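Side-chain contacts in tryptophanyl-tRNA synthetase (Thermus thermophilus, PDB 2EL7), which probably catalyses the ATP-dependent attachment of tryptophan to its cognate tRNA, as a homodimeric class I aminoacyl-tRNA synthetase: residues G21-K24 against Q25-I29; E211-W214 against Q215-H219; T242-S245 against Y246-K250; E280-R283 against P284-E287; D297-M300 against D301-E305. All blocks are in the same frame, centred on the assembly; numbering follows the deposited sequence.

How the contacts relate
Contacts 2, 3 and 4 gather on three helices that follow the predicted KMSKS region in the chain. Contact 4 joins the other two: Ile-213 CD1 of contact 2 packs on Leu-282 CD1 at 4.1 Å, and Phe-247 CD2 of contact 3 meets Ala-281 CB at 3.7 Å. Contacts 1 and 3 both come close to the predicted ATP site, Ile-23 about 4 Å from Asn-18 between side chains, Tyr-243 and Tyr-246 about 4 Å from Met-196 and Val-187, respectively. Contact 1 sits on the helix that begins within the predicted HIGH region, its centre about 17 Å from that of contact 4. Contact 5, about 35 Å from contact 3 between centres, belongs instead to the subunit interface.

Contact 1 of 5, residues G21-K24 against Q25-I29; sequences GAIK and QWVAI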
loop_
_atom_site.group_PDB
_atom_site.type_symbol
_atom_site.label_atom_id
_atom_site.label_comp_id
_atom_site.label_asym_id
_atom_site.label_seq_id
_atom_site.Cartn_x
_atom_site.Cartn_y
_atom_site.Cartn_z
ATOM N N GLY A 21 15.604 2.409 28.959
ATOM C CA GLY A 21 14.569 3.360 28.606
ATOM C C GLY A 21 13.232 2.821 28.111
ATOM O O GLY A 21 12.276 2.676 28.879
ATOM N N ALA A 22 13.164 2.522 26.820
ATOM C CA ALA A 22 11.935 2.053 26.197
ATOM C C ALA A 22 11.430 0.697 26.649
ATOM O O ALA A 22 10.229 0.521 26.858
ATOM C CB ALA A 22 12.113 2.047 24.682
ATOM N N ILE A 23 12.343 -0.259 26.794
ATOM C CA ILE A 23 11.973 -1.600 27.187
ATOM C C ILE A 23 11.360 -1.630 28.574
ATOM O O ILE A 23 10.341 -2.287 28.807
ATOM C CB ILE A 23 13.201 -2.555 27.099
ATOM C CG1 ILE A 23 13.582 -2.768 25.628
ATOM C CG2 ILE A 23 12.873 -3.917 27.707
ATOM C CD1 ILE A 23 14.796 -3.617 25.432
ATOM N N LYS A 24 11.975 -0.917 29.502
ATOM C CA LYS A 24 11.452 -0.867 30.853
ATOM C C LYS A 24 10.016 -0.345 30.800
ATOM O O LYS A 24 9.164 -0.781 31.577
ATOM C CB LYS A 24 12.322 0.035 31.732
ATOM C CG LYS A 24 11.637 0.494 33.012
ATOM C CD LYS A 24 12.653 1.046 34.024
ATOM C CE LYS A 24 13.434 -0.084 34.727
ATOM N NZ LYS A 24 14.105 -1.055 33.793
ATOM N N GLN A 25 9.738 0.560 29.863
ATOM C CA GLN A 25 8.399 1.111 29.760
ATOM C C GLN A 25 7.436 0.131 29.100
ATOM O O GLN A 25 6.275 0.003 29.508
ATOM C CB GLN A 25 8.431 2.428 28.989
ATOM C CG GLN A 25 7.091 3.129 28.941
ATOM C CD GLN A 25 7.147 4.432 28.156
ATOM O OE1 GLN A 25 7.487 4.446 26.965
ATOM N NE2 GLN A 25 6.815 5.543 28.825
ATOM N N TRP A 26 7.921 -0.552 28.070
ATOM C CA TRP A 26 7.108 -1.534 27.359
ATOM C C TRP A 26 6.653 -2.597 28.343
ATOM O O TRP A 26 5.514 -3.052 28.301
ATOM C CB TRP A 26 7.917 -2.213 26.244
ATOM C CG TRP A 26 8.264 -1.322 25.112
ATOM C CD1 TRP A 26 7.771 -0.068 24.866
ATOM C CD2 TRP A 26 9.139 -1.631 24.016
ATOM N NE1 TRP A 26 8.281 0.416 23.685
ATOM C CE2 TRP A 26 9.122 -0.522 23.142
ATOM C CE3 TRP A 26 9.935 -2.738 23.690
ATOM C CZ2 TRP A 26 9.868 -0.487 21.962
ATOM C CZ3 TRP A 26 10.677 -2.702 22.517
ATOM C CH2 TRP A 26 10.637 -1.581 21.665
ATOM N N VAL A 27 7.574 -3.001 29.214
ATOM C CA VAL A 27 7.285 -4.005 30.235
ATOM C C VAL A 27 6.167 -3.495 31.149
ATOM O O VAL A 27 5.235 -4.245 31.481
ATOM C CB VAL A 27 8.566 -4.325 31.069
ATOM C CG1 VAL A 27 8.225 -5.230 32.219
ATOM C CG2 VAL A 27 9.608 -5.019 30.186
ATOM N N ALA A 28 6.247 -2.220 31.543
ATOM C CA ALA A 28 5.211 -1.641 32.412
ATOM C C ALA A 28 3.858 -1.636 31.715
ATOM O O ALA A 28 2.841 -1.939 32.333
ATOM C CB ALA A 28 5.587 -0.186 32.872
ATOM N N ILE A 29 3.843 -1.306 30.424
ATOM C CA ILE A 29 2.599 -1.274 29.663
ATOM C C ILE A 29 1.979 -2.659 29.577
ATOM O O ILE A 29 0.761 -2.809 29.637
ATOM C CB ILE A 29 2.842 -0.716 28.278
ATOM C CG1 ILE A 29 3.177 0.779 28.406
ATOM C CG2 ILE A 29 1.616 -0.960 27.384
ATOM C CD1 ILE A 29 4.028 1.320 27.254
HETATM O O HOH W 1 8.923 2.788 25.629
#
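The indole of Trp-26 turns one face to the carbonyl of Ala-22, whose O stands 3.1 Å above the ring plane, displaced toward the rim on the pyrrole side. Ala-22 CB adds a looser apolar touch at CE2, and Ile-23 CG1 approaches CE3 obliquely at 4.1 Å. The ring reaches back along the helix because its CG is anti to the carbonyl carbon (chi1 -69°). Ala-22 O is gripped mainly by Trp-26 N at 2.8 Å, in the carbonyl plane, and more weakly by Gln-25 N. A water donates to it as well and gives its other bond to Gln-25 OE1 at 2.6 Å, so that the solvent molecule ties backbone to amide. Gln-25 extends fully, and its NE2 is taken by Leu-180 O.

All this lies on helix 16-33, the crossover helix between the parallel strands 4-8 and 37-41 in the nucleotide-binding domain of a class I synthetase; the preceding turn of the same helix carries Asn-18, predicted to bind ATP. Trp-26 faces the sheet, meeting Phe-39 edge-to-face. An alanine in place of Trp-26 would probably open a gap between the helix and strand 4-8 and leave Phe-39 without its aromatic partner. One residue along from the Ala-22/Trp-26 pair, Ile-23 CG2 and Val-27 CG2 touch at 4.2 Å beside the bond from Val-27 N to Ile-23 O.

Contact 2 of 5, residues E211-W214 against Q215-H219; sequences ESIW and QKIQH
Glu-211 and Gln-215, one helical turn apart, are joined by a hydrogen bond from Gln-215 NE2 to Glu-211 OE2 of 3.0 Å. The nitrogen meets the carboxylate oxygen nearly along its C-O axis, while the oxygen lies 25° out of the amide plane. Both chains bend at chi2, Gln-215 at -57°, which folds the amide back over the turn. The same NE2 also passes 3.9 Å from Trp-214 CD1, its amide plane almost perpendicular to the indole. Trp-214 CE3 also packs on Ile-217 CB at 4.2 Å, while the amide of Gln-218 is modelled over the indole face, too close to be trusted in detail.

The backbone beneath includes a bond from Gln-218 N to Trp-214 O of 2.8 Å. Gln-215 O accepts both the N and the ND1 of His-219, the first residue to leave helical geometry. Further out, Lys-216 NZ is bound by Glu-208 and Thr-203 O, Ser-212 OG by Glu-208, and the Trp-214 ring meets Phe-275. Ile-213 CG2 and Ile-217 CG1, 4.2 Å apart, form the apolar ridge by which the short amphipathic helix 210-218, downstream of the KMSKS region, packs against helix 267-294.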
loop_
_atom_site.group_PDB
_atom_site.type_symbol
_atom_site.label_atom_id
_atom_site.label_comp_id
_atom_site.label_asym_id
_atom_site.label_seq_id
_atom_site.Cartn_x
_atom_site.Cartn_y
_atom_site.Cartn_z
ATOM N N GLU A 211 33.536 -10.920 27.766
ATOM C CA GLU A 211 34.893 -10.442 27.574
ATOM C C GLU A 211 34.907 -9.140 26.798
ATOM O O GLU A 211 35.839 -8.345 26.915
ATOM C CB GLU A 211 35.729 -11.503 26.847
ATOM C CG GLU A 211 37.162 -11.073 26.536
ATOM C CD GLU A 211 37.900 -10.503 27.754
ATOM O OE1 GLU A 211 37.911 -11.177 28.818
ATOM O OE2 GLU A 211 38.472 -9.387 27.642
ATOM N N SER A 212 33.868 -8.920 26.005
ATOM C CA SER A 212 33.795 -7.712 25.205
ATOM C C SER A 212 33.241 -6.541 25.995
ATOM O O SER A 212 33.688 -5.410 25.824
ATOM C CB SER A 212 32.949 -7.944 23.956
ATOM O OG SER A 212 32.933 -6.768 23.175
ATOM N N ILE A 213 32.263 -6.801 26.852
ATOM C CA ILE A 213 31.706 -5.728 27.669
ATOM C C ILE A 213 32.795 -5.266 28.634
ATOM O O ILE A 213 32.889 -4.083 28.971
ATOM C CB ILE A 213 30.483 -6.216 28.474
ATOM C CG1 ILE A 213 29.256 -6.303 27.552
ATOM C CG2 ILE A 213 30.226 -5.289 29.652
ATOM C CD1 ILE A 213 28.113 -7.141 28.125
ATOM N N TRP A 214 33.622 -6.213 29.068
ATOM C CA TRP A 214 34.702 -5.905 29.997
ATOM C C TRP A 214 35.660 -4.900 29.377
ATOM O O TRP A 214 35.908 -3.830 29.949
ATOM C CB TRP A 214 35.469 -7.181 30.369
ATOM C CG TRP A 214 36.628 -6.971 31.331
ATOM C CD1 TRP A 214 37.849 -7.594 31.290
ATOM C CD2 TRP A 214 36.658 -6.110 32.480
ATOM N NE1 TRP A 214 38.634 -7.171 32.336
ATOM C CE2 TRP A 214 37.931 -6.263 33.084
ATOM C CE3 TRP A 214 35.737 -5.227 33.059
ATOM C CZ2 TRP A 214 38.305 -5.563 34.242
ATOM C CZ3 TRP A 214 36.107 -4.527 34.212
ATOM C CH2 TRP A 214 37.382 -4.701 34.791
ATOM N N GLN A 215 36.184 -5.240 28.202
ATOM C CA GLN A 215 37.129 -4.362 27.531
ATOM C C GLN A 215 36.583 -2.946 27.377
ATOM O O GLN A 215 37.335 -1.983 27.492
ATOM C CB GLN A 215 37.534 -4.935 26.163
ATOM C CG GLN A 215 38.409 -6.177 26.240
ATOM C CD GLN A 215 39.697 -5.944 27.033
ATOM O OE1 GLN A 215 40.498 -5.054 26.706
ATOM N NE2 GLN A 215 39.903 -6.742 28.079
ATOM N N LYS A 216 35.280 -2.814 27.130
ATOM C CA LYS A 216 34.684 -1.488 26.974
ATOM C C LYS A 216 34.663 -0.697 28.285
ATOM O O LYS A 216 34.866 0.515 28.289
ATOM C CB LYS A 216 33.276 -1.606 26.389
ATOM C CG LYS A 216 33.279 -1.978 24.915
ATOM C CD LYS A 216 31.877 -2.103 24.380
ATOM C CE LYS A 216 31.856 -2.529 22.924
ATOM N NZ LYS A 216 30.452 -2.757 22.453
ATOM N N ILE A 217 34.420 -1.379 29.399
ATOM C CA ILE A 217 34.405 -0.710 30.701
ATOM C C ILE A 217 35.851 -0.312 30.997
ATOM O O ILE A 217 36.144 0.779 31.487
ATOM C CB ILE A 217 33.928 -1.672 31.821
ATOM C CG1 ILE A 217 32.574 -2.279 31.447
ATOM C CG2 ILE A 217 33.828 -0.932 33.142
ATOM C CD1 ILE A 217 31.531 -1.261 31.182
ATOM N N GLN A 218 36.743 -1.241 30.682
ATOM C CA GLN A 218 38.172 -1.087 30.871
ATOM C C GLN A 218 38.652 0.198 30.226
ATOM O O GLN A 218 39.509 0.890 30.779
ATOM C CB GLN A 218 38.884 -2.256 30.207
ATOM C CG GLN A 218 40.294 -2.489 30.669
ATOM C CD GLN A 218 40.335 -3.087 32.053
ATOM O OE1 GLN A 218 39.581 -4.014 32.356
ATOM N NE2 GLN A 218 41.219 -2.565 32.901
ATOM N N HIS A 219 38.089 0.503 29.053
ATOM C CA HIS A 219 38.460 1.683 28.281
ATOM C C HIS A 219 37.548 2.891 28.416
ATOM O O HIS A 219 37.740 3.876 27.705
ATOM C CB HIS A 219 38.579 1.329 26.797
ATOM C CG HIS A 219 39.791 0.516 26.454
ATOM N ND1 HIS A 219 40.015 -0.747 26.962
ATOM C CD2 HIS A 219 40.828 0.773 25.620
ATOM C CE1 HIS A 219 41.133 -1.234 26.453
ATOM N NE2 HIS A 219 41.647 -0.331 25.636
#

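Contact 3 of 5, residues T242-S245 against Y246-K250; sequences TYLS and YFAPK
Apolar contacts centre on the ring of Tyr-246, which lies alongside Thr-242, the two side chains pointing the same way. Thr-242 CG2 comes within 3.4 Å of Tyr-246 OH and 3.6 Å of CZ; this methyl, not the hydroxyl, does the touching because it sits anti to the backbone N. Tyr-243 crosses obliquely, its CD2 4.0 Å from Tyr-246 CE1. Farther along, Leu-244 CD1 meets Ala-248 CB at 4.1 Å.

Carbonyl-to-ring contacts come next. Thr-242 O stands 3.4 Å above one face of Tyr-246, offset toward the rim, and Tyr-243 O approaches Phe-247 CD1 obliquely. A leucine at Tyr-246 would probably leave the Thr-242 methyl and the Tyr-243 ring poorly covered, and would lose the packing on Val-187 and Pro-188.

Among the hydrogen bonds, Tyr-246 N reaches Thr-242 O at 3.2 Å and Phe-247 N reaches Tyr-243 O at 3.3 Å, nearly in line with the C=O, though bent at the hydrogen. The bond from Ala-248 N to Leu-244 O is weak, as the chain leaves helical geometry there before Pro-249, at the N-cap position of helix 250-261. Tyr-243 OH is held by Pro-188 O, and Ser-245 OG by Phe-241 O.

The end of helix 239-247 thus presents two tyrosines to the loops carrying Val-187 and Met-196, both predicted to bind ATP; Met-196 belongs to the KMSKS region of the class I synthetases.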
loop_
_atom_site.group_PDB
_atom_site.type_symbol
_atom_site.label_atom_id
_atom_site.label_comp_id
_atom_site.label_asym_id
_atom_site.label_seq_id
_atom_site.Cartn_x
_atom_site.Cartn_y
_atom_site.Cartn_z
ATOM N N THR A 242 28.183 7.133 35.765
ATOM C CA THR A 242 26.828 7.270 35.234
ATOM C C THR A 242 26.285 5.849 35.105
ATOM O O THR A 242 25.203 5.530 35.612
ATOM C CB THR A 242 26.837 7.957 33.854
ATOM O OG1 THR A 242 27.300 9.306 33.999
ATOM C CG2 THR A 242 25.448 7.976 33.249
ATOM N N TYR A 243 27.054 4.997 34.436
ATOM C CA TYR A 243 26.684 3.604 34.272
ATOM C C TYR A 243 26.548 3.005 35.652
ATOM O O TYR A 243 25.566 2.326 35.941
ATOM C CB TYR A 243 27.761 2.835 33.523
ATOM C CG TYR A 243 27.888 3.156 32.055
ATOM C CD1 TYR A 243 28.823 2.487 31.271
ATOM C CD2 TYR A 243 27.072 4.109 31.439
ATOM C CE1 TYR A 243 28.955 2.751 29.909
ATOM C CE2 TYR A 243 27.196 4.379 30.063
ATOM C CZ TYR A 243 28.147 3.695 29.311
ATOM O OH TYR A 243 28.342 3.979 27.974
ATOM N N LEU A 244 27.532 3.252 36.512
ATOM C CA LEU A 244 27.492 2.702 37.867
ATOM C C LEU A 244 26.146 2.993 38.526
ATOM O O LEU A 244 25.583 2.148 39.221
ATOM C CB LEU A 244 28.621 3.291 38.721
ATOM C CG LEU A 244 28.749 2.758 40.157
ATOM C CD1 LEU A 244 29.244 1.328 40.123
ATOM C CD2 LEU A 244 29.707 3.628 40.953
ATOM N N SER A 245 25.633 4.194 38.290
ATOM C CA SER A 245 24.357 4.633 38.861
ATOM C C SER A 245 23.180 3.790 38.376
ATOM O O SER A 245 22.243 3.494 39.129
ATOM C CB SER A 245 24.124 6.095 38.487
ATOM O OG SER A 245 25.292 6.845 38.776
ATOM N N TYR A 246 23.244 3.418 37.102
ATOM C CA TYR A 246 22.212 2.610 36.471
ATOM C C TYR A 246 22.099 1.218 37.067
ATOM O O TYR A 246 20.999 0.685 37.166
ATOM C CB TYR A 246 22.524 2.431 34.992
ATOM C CG TYR A 246 22.556 3.693 34.155
ATOM C CD1 TYR A 246 23.186 3.691 32.911
ATOM C CD2 TYR A 246 21.922 4.867 34.573
ATOM C CE1 TYR A 246 23.183 4.812 32.099
ATOM C CE2 TYR A 246 21.924 6.014 33.763
ATOM C CZ TYR A 246 22.557 5.974 32.529
ATOM O OH TYR A 246 22.602 7.094 31.713
ATOM N N PHE A 247 23.230 0.637 37.473
ATOM C CA PHE A 247 23.248 -0.741 37.969
ATOM C C PHE A 247 23.672 -1.123 39.377
ATOM O O PHE A 247 23.804 -2.316 39.662
ATOM C CB PHE A 247 24.080 -1.575 37.016
ATOM C CG PHE A 247 23.725 -1.365 35.597
ATOM C CD1 PHE A 247 24.500 -0.524 34.793
ATOM C CD2 PHE A 247 22.574 -1.951 35.072
ATOM C CE1 PHE A 247 24.138 -0.266 33.495
ATOM C CE2 PHE A 247 22.191 -1.700 33.761
ATOM C CZ PHE A 247 22.971 -0.854 32.962
ATOM N N ALA A 248 23.908 -0.148 40.250
ATOM C CA ALA A 248 24.321 -0.459 41.610
ATOM C C ALA A 248 23.560 0.443 42.563
ATOM O O ALA A 248 23.266 1.597 42.232
ATOM C CB ALA A 248 25.820 -0.260 41.761
ATOM N N PRO A 249 23.242 -0.066 43.767
ATOM C CA PRO A 249 22.498 0.685 44.784
ATOM C C PRO A 249 23.067 2.060 45.131
ATOM O O PRO A 249 24.279 2.272 45.068
ATOM C CB PRO A 249 22.473 -0.279 45.973
ATOM C CG PRO A 249 23.693 -1.130 45.774
ATOM C CD PRO A 249 23.723 -1.356 44.303
ATOM N N LYS A 250 22.181 2.995 45.475
ATOM C CA LYS A 250 22.583 4.363 45.835
ATOM C C LYS A 250 23.709 4.346 46.869
ATOM O O LYS A 250 24.800 4.846 46.618
ATOM C CB LYS A 250 21.405 5.140 46.437
ATOM C CG LYS A 250 20.088 5.051 45.689
ATOM C CD LYS A 250 18.992 5.796 46.478
ATOM C CE LYS A 250 17.610 5.675 45.823
ATOM N NZ LYS A 250 17.545 6.256 44.445
#

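Contact 4 of 5, residues E280-R283 against P284-E287; sequences EALR and PIRE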
loop_
_atom_site.group_PDB
_atom_site.type_symbol
_atom_site.label_atom_id
_atom_site.label_comp_id
_atom_site.label_asym_id
_atom_site.label_seq_id
_atom_site.Cartn_x
_atom_site.Cartn_y
_atom_site.Cartn_z
ATOM N N GLU A 280 25.411 -8.770 36.523
ATOM C CA GLU A 280 24.389 -9.340 37.368
ATOM C C GLU A 280 23.012 -8.851 36.916
ATOM O O GLU A 280 22.005 -9.546 37.095
ATOM C CB GLU A 280 24.644 -8.956 38.836
ATOM C CG GLU A 280 23.685 -9.604 39.842
ATOM C CD GLU A 280 23.497 -11.094 39.585
ATOM O OE1 GLU A 280 24.511 -11.794 39.329
ATOM O OE2 GLU A 280 22.337 -11.561 39.641
ATOM N N ALA A 281 22.966 -7.662 36.322
ATOM C CA ALA A 281 21.700 -7.094 35.860
ATOM C C ALA A 281 21.213 -7.803 34.601
ATOM O O ALA A 281 20.023 -8.065 34.449
ATOM C CB ALA A 281 21.861 -5.590 35.592
ATOM N N LEU A 282 22.146 -8.115 33.706
ATOM C CA LEU A 282 21.826 -8.788 32.456
ATOM C C LEU A 282 21.638 -10.297 32.628
ATOM O O LEU A 282 20.957 -10.941 31.828
ATOM C CB LEU A 282 22.944 -8.558 31.459
ATOM C CG LEU A 282 23.480 -7.142 31.345
ATOM C CD1 LEU A 282 24.723 -7.162 30.450
ATOM C CD2 LEU A 282 22.396 -6.220 30.793
ATOM N N ARG A 283 22.258 -10.856 33.659
ATOM C CA ARG A 283 22.184 -12.283 33.939
ATOM C C ARG A 283 20.846 -12.908 33.535
ATOM O O ARG A 283 20.815 -13.784 32.676
ATOM C CB ARG A 283 22.473 -12.529 35.424
ATOM C CG ARG A 283 22.663 -13.980 35.836
ATOM C CD ARG A 283 22.925 -14.073 37.335
ATOM N NE ARG A 283 22.305 -15.255 37.912
ATOM C CZ ARG A 283 20.986 -15.438 38.023
ATOM N NH1 ARG A 283 20.132 -14.504 37.599
ATOM N NH2 ARG A 283 20.515 -16.574 38.539
ATOM N N PRO A 284 19.727 -12.464 34.134
ATOM C CA PRO A 284 18.403 -13.019 33.797
ATOM C C PRO A 284 18.021 -12.857 32.311
ATOM O O PRO A 284 17.336 -13.704 31.733
ATOM C CB PRO A 284 17.443 -12.238 34.703
ATOM C CG PRO A 284 18.323 -11.745 35.814
ATOM C CD PRO A 284 19.606 -11.388 35.129
ATOM N N ILE A 285 18.448 -11.769 31.693
ATOM C CA ILE A 285 18.124 -11.552 30.296
ATOM C C ILE A 285 18.864 -12.584 29.460
ATOM O O ILE A 285 18.288 -13.207 28.559
ATOM C CB ILE A 285 18.538 -10.129 29.854
ATOM C CG1 ILE A 285 17.781 -9.097 30.710
ATOM C CG2 ILE A 285 18.293 -9.939 28.369
ATOM C CD1 ILE A 285 18.186 -7.655 30.463
ATOM N N ARG A 286 20.138 -12.775 29.785
ATOM C CA ARG A 286 21.001 -13.717 29.071
ATOM C C ARG A 286 20.576 -15.164 29.241
ATOM O O ARG A 286 20.612 -15.951 28.291
ATOM C CB ARG A 286 22.432 -13.572 29.552
ATOM C CG ARG A 286 22.981 -12.197 29.415
ATOM C CD ARG A 286 24.479 -12.259 29.645
ATOM N NE ARG A 286 25.087 -11.132 28.993
ATOM C CZ ARG A 286 26.267 -11.161 28.418
ATOM N NH1 ARG A 286 26.724 -10.068 27.834
ATOM N NH2 ARG A 286 26.987 -12.266 28.436
ATOM N N GLU A 287 20.200 -15.527 30.463
ATOM C CA GLU A 287 19.739 -16.887 30.711
ATOM C C GLU A 287 18.491 -17.100 29.851
ATOM O O GLU A 287 18.395 -18.134 29.185
ATOM C CB GLU A 287 19.443 -17.104 32.194
ATOM C CG GLU A 287 20.644 -17.653 32.958
ATOM C CD GLU A 287 20.649 -17.306 34.449
ATOM O OE1 GLU A 287 19.553 -17.139 35.037
ATOM O OE2 GLU A 287 21.763 -17.211 35.024
#
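Two backbone hydrogen bonds keep the helix running: Arg-286 N to Leu-282 O and Glu-287 N to Arg-283 O, each 2.9 Å and nearly straight. Outside them, Arg-283 and Glu-287 form a salt bridge along one turn of the helix, with Glu-287 OE2 3.5 Å from Arg-283 NE. The oxygen sits over the centre of one guanidinium face, 3.4 Å above its plane, and the two flat groups are turned 78° apart. No N-H points at it, so the attraction is one of charges alone and is probably modest for so exposed a pair. The arginine chain leaves the backbone with CG anti to N (chi1 -170°) and bends at chi3; its guanidinium edge, in plane, meets Pro-284 CG, 3.8 Å from NH1.

The two backbone bonds span a proline kink. Pro-284 has no hydrogen to give, and its ring CD occupies the place where the amide proton would lie, 3.6 Å from Glu-280 O and 3.4 Å from Ala-281 O. Neither Pro-284 N nor Ile-285 N makes the usual bond to the residue four back; Ile-285 N has a weak one to Leu-282 O, three back, and the long helix 267-294 is bent within its length.

On the buried side, Leu-282 CD2 and Ile-285 CD1 are 4.5 Å apart, and Leu-282 CB lies 4.2 Å from Arg-286 NE, approaching the guanidinium obliquely. That NE is satisfied by Leu-206 O, while Leu-282 and the Arg-286 side chain together cover Ile-213 of helix 210-218.

Contact 5 of 5, residues D297-M300 against D301-E305; sequences DYVM and DALLE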
loop_
_atom_site.group_PDB
_atom_site.type_symbol
_atom_site.label_atom_id
_atom_site.label_comp_id
_atom_site.label_asym_id
_atom_site.label_seq_id
_atom_site.Cartn_x
_atom_site.Cartn_y
_atom_site.Cartn_z
ATOM N N ASP A 297 10.916 -22.680 18.959
ATOM C CA ASP A 297 9.491 -22.922 18.692
ATOM C C ASP A 297 8.658 -22.006 19.586
ATOM O O ASP A 297 7.582 -21.562 19.203
ATOM C CB ASP A 297 9.090 -24.368 18.991
ATOM C CG ASP A 297 9.590 -25.358 17.951
ATOM O OD1 ASP A 297 10.284 -24.956 16.989
ATOM O OD2 ASP A 297 9.280 -26.561 18.110
ATOM N N TYR A 298 9.155 -21.740 20.790
ATOM C CA TYR A 298 8.451 -20.864 21.721
ATOM C C TYR A 298 8.294 -19.472 21.097
ATOM O O TYR A 298 7.242 -18.859 21.196
ATOM C CB TYR A 298 9.236 -20.726 23.029
ATOM C CG TYR A 298 8.520 -19.913 24.078
ATOM C CD1 TYR A 298 7.439 -20.445 24.780
ATOM C CD2 TYR A 298 8.859 -18.581 24.296
ATOM C CE1 TYR A 298 6.699 -19.657 25.670
ATOM C CE2 TYR A 298 8.136 -17.783 25.176
ATOM C CZ TYR A 298 7.053 -18.322 25.863
ATOM O OH TYR A 298 6.329 -17.519 26.738
ATOM N N VAL A 299 9.349 -18.977 20.455
ATOM C CA VAL A 299 9.298 -17.654 19.865
ATOM C C VAL A 299 8.369 -17.626 18.684
ATOM O O VAL A 299 7.519 -16.745 18.586
ATOM C CB VAL A 299 10.686 -17.209 19.436
ATOM C CG1 VAL A 299 10.627 -15.822 18.791
ATOM C CG2 VAL A 299 11.611 -17.238 20.653
ATOM N N MET A 300 8.517 -18.599 17.788
ATOM C CA MET A 300 7.664 -18.653 16.610
ATOM C C MET A 300 6.187 -18.849 16.953
ATOM O O MET A 300 5.318 -18.327 16.257
ATOM C CB MET A 300 8.138 -19.746 15.651
ATOM C CG MET A 300 9.509 -19.453 15.012
ATOM S SD MET A 300 9.545 -17.928 14.018
ATOM C CE MET A 300 8.033 -18.111 13.114
ATOM N N ASP A 301 5.913 -19.574 18.034
ATOM C CA ASP A 301 4.548 -19.840 18.472
ATOM C C ASP A 301 3.945 -18.581 19.115
ATOM O O ASP A 301 2.748 -18.304 18.954
ATOM C CB ASP A 301 4.540 -21.018 19.457
ATOM C CG ASP A 301 3.130 -21.482 19.821
ATOM O OD1 ASP A 301 2.629 -21.118 20.891
ATOM O OD2 ASP A 301 2.514 -22.215 19.027
ATOM N N ALA A 302 4.770 -17.827 19.842
ATOM C CA ALA A 302 4.308 -16.592 20.436
ATOM C C ALA A 302 3.957 -15.619 19.286
ATOM O O ALA A 302 2.959 -14.884 19.355
ATOM C CB ALA A 302 5.385 -15.996 21.318
ATOM N N LEU A 303 4.772 -15.625 18.233
ATOM C CA LEU A 303 4.527 -14.768 17.074
ATOM C C LEU A 303 3.248 -15.192 16.340
ATOM O O LEU A 303 2.439 -14.357 15.951
ATOM C CB LEU A 303 5.726 -14.806 16.095
ATOM C CG LEU A 303 7.061 -14.272 16.642
ATOM C CD1 LEU A 303 8.119 -14.291 15.563
ATOM C CD2 LEU A 303 6.859 -12.841 17.144
ATOM N N LEU A 304 3.065 -16.496 16.187
ATOM C CA LEU A 304 1.917 -17.054 15.492
ATOM C C LEU A 304 0.634 -16.706 16.213
ATOM O O LEU A 304 -0.360 -16.337 15.595
ATOM C CB LEU A 304 2.058 -18.567 15.412
ATOM C CG LEU A 304 1.308 -19.299 14.293
ATOM C CD1 LEU A 304 1.977 -18.967 12.962
ATOM C CD2 LEU A 304 1.325 -20.833 14.537
ATOM N N GLU A 305 0.667 -16.832 17.532
ATOM C CA GLU A 305 -0.487 -16.550 18.375
ATOM C C GLU A 305 -0.724 -15.024 18.501
ATOM O O GLU A 305 -1.860 -14.569 18.578
ATOM C CB GLU A 305 -0.266 -17.186 19.767
ATOM C CG GLU A 305 -1.551 -17.613 20.493
ATOM C CD GLU A 305 -2.163 -18.897 19.914
ATOM O OE1 GLU A 305 -3.391 -19.106 20.082
ATOM O OE2 GLU A 305 -1.416 -19.701 19.295
#
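Asp-297 O receives Asp-301 N at 2.8 Å, the first of four successive backbone hydrogen bonds that tie this part of helix 296-324 together. Ala-302 N gives to Tyr-298 O, Leu-303 N to Val-299 O (both 3.0 Å) and Leu-304 N to Met-300 O at 2.9 Å; Glu-305 N then continues the ladder with Asp-301 O. Each carbonyl of 297-300 thus has its amide, one turn on. The donors lie somewhat off the carbonyl planes, by 30° at Tyr-298 O.

Of the polar side chains, Tyr-298 finds its partner outside these segments: its OH bonds to Glu-77, and the ring leans on Pro-76 and on Leu-292 of helix 267-294. Asp-301 touches the preceding turn through its CB, 3.1 Å from Asp-297 O, while its carboxylate leads outward.

The apolar contacts are made by Met-300 and Leu-303. Met-300, bent at chi2 (-61°) and chi3, folds so that SD lies 4.2 Å from Leu-303 CD1, whereas Val-299 CG1 meets the same methyl at 4.4 Å. Val-299 and Leu-303 pack on Ala-66 of helix 55-72, and Met-300, Leu-303 and Leu-304 also pack on Leu-329, Leu-328 and Pro-330 of the second subunit, respectively. With the backbone polar groups paired inside the helix, the side chains on this flank can meet the dimer partner through apolar contact.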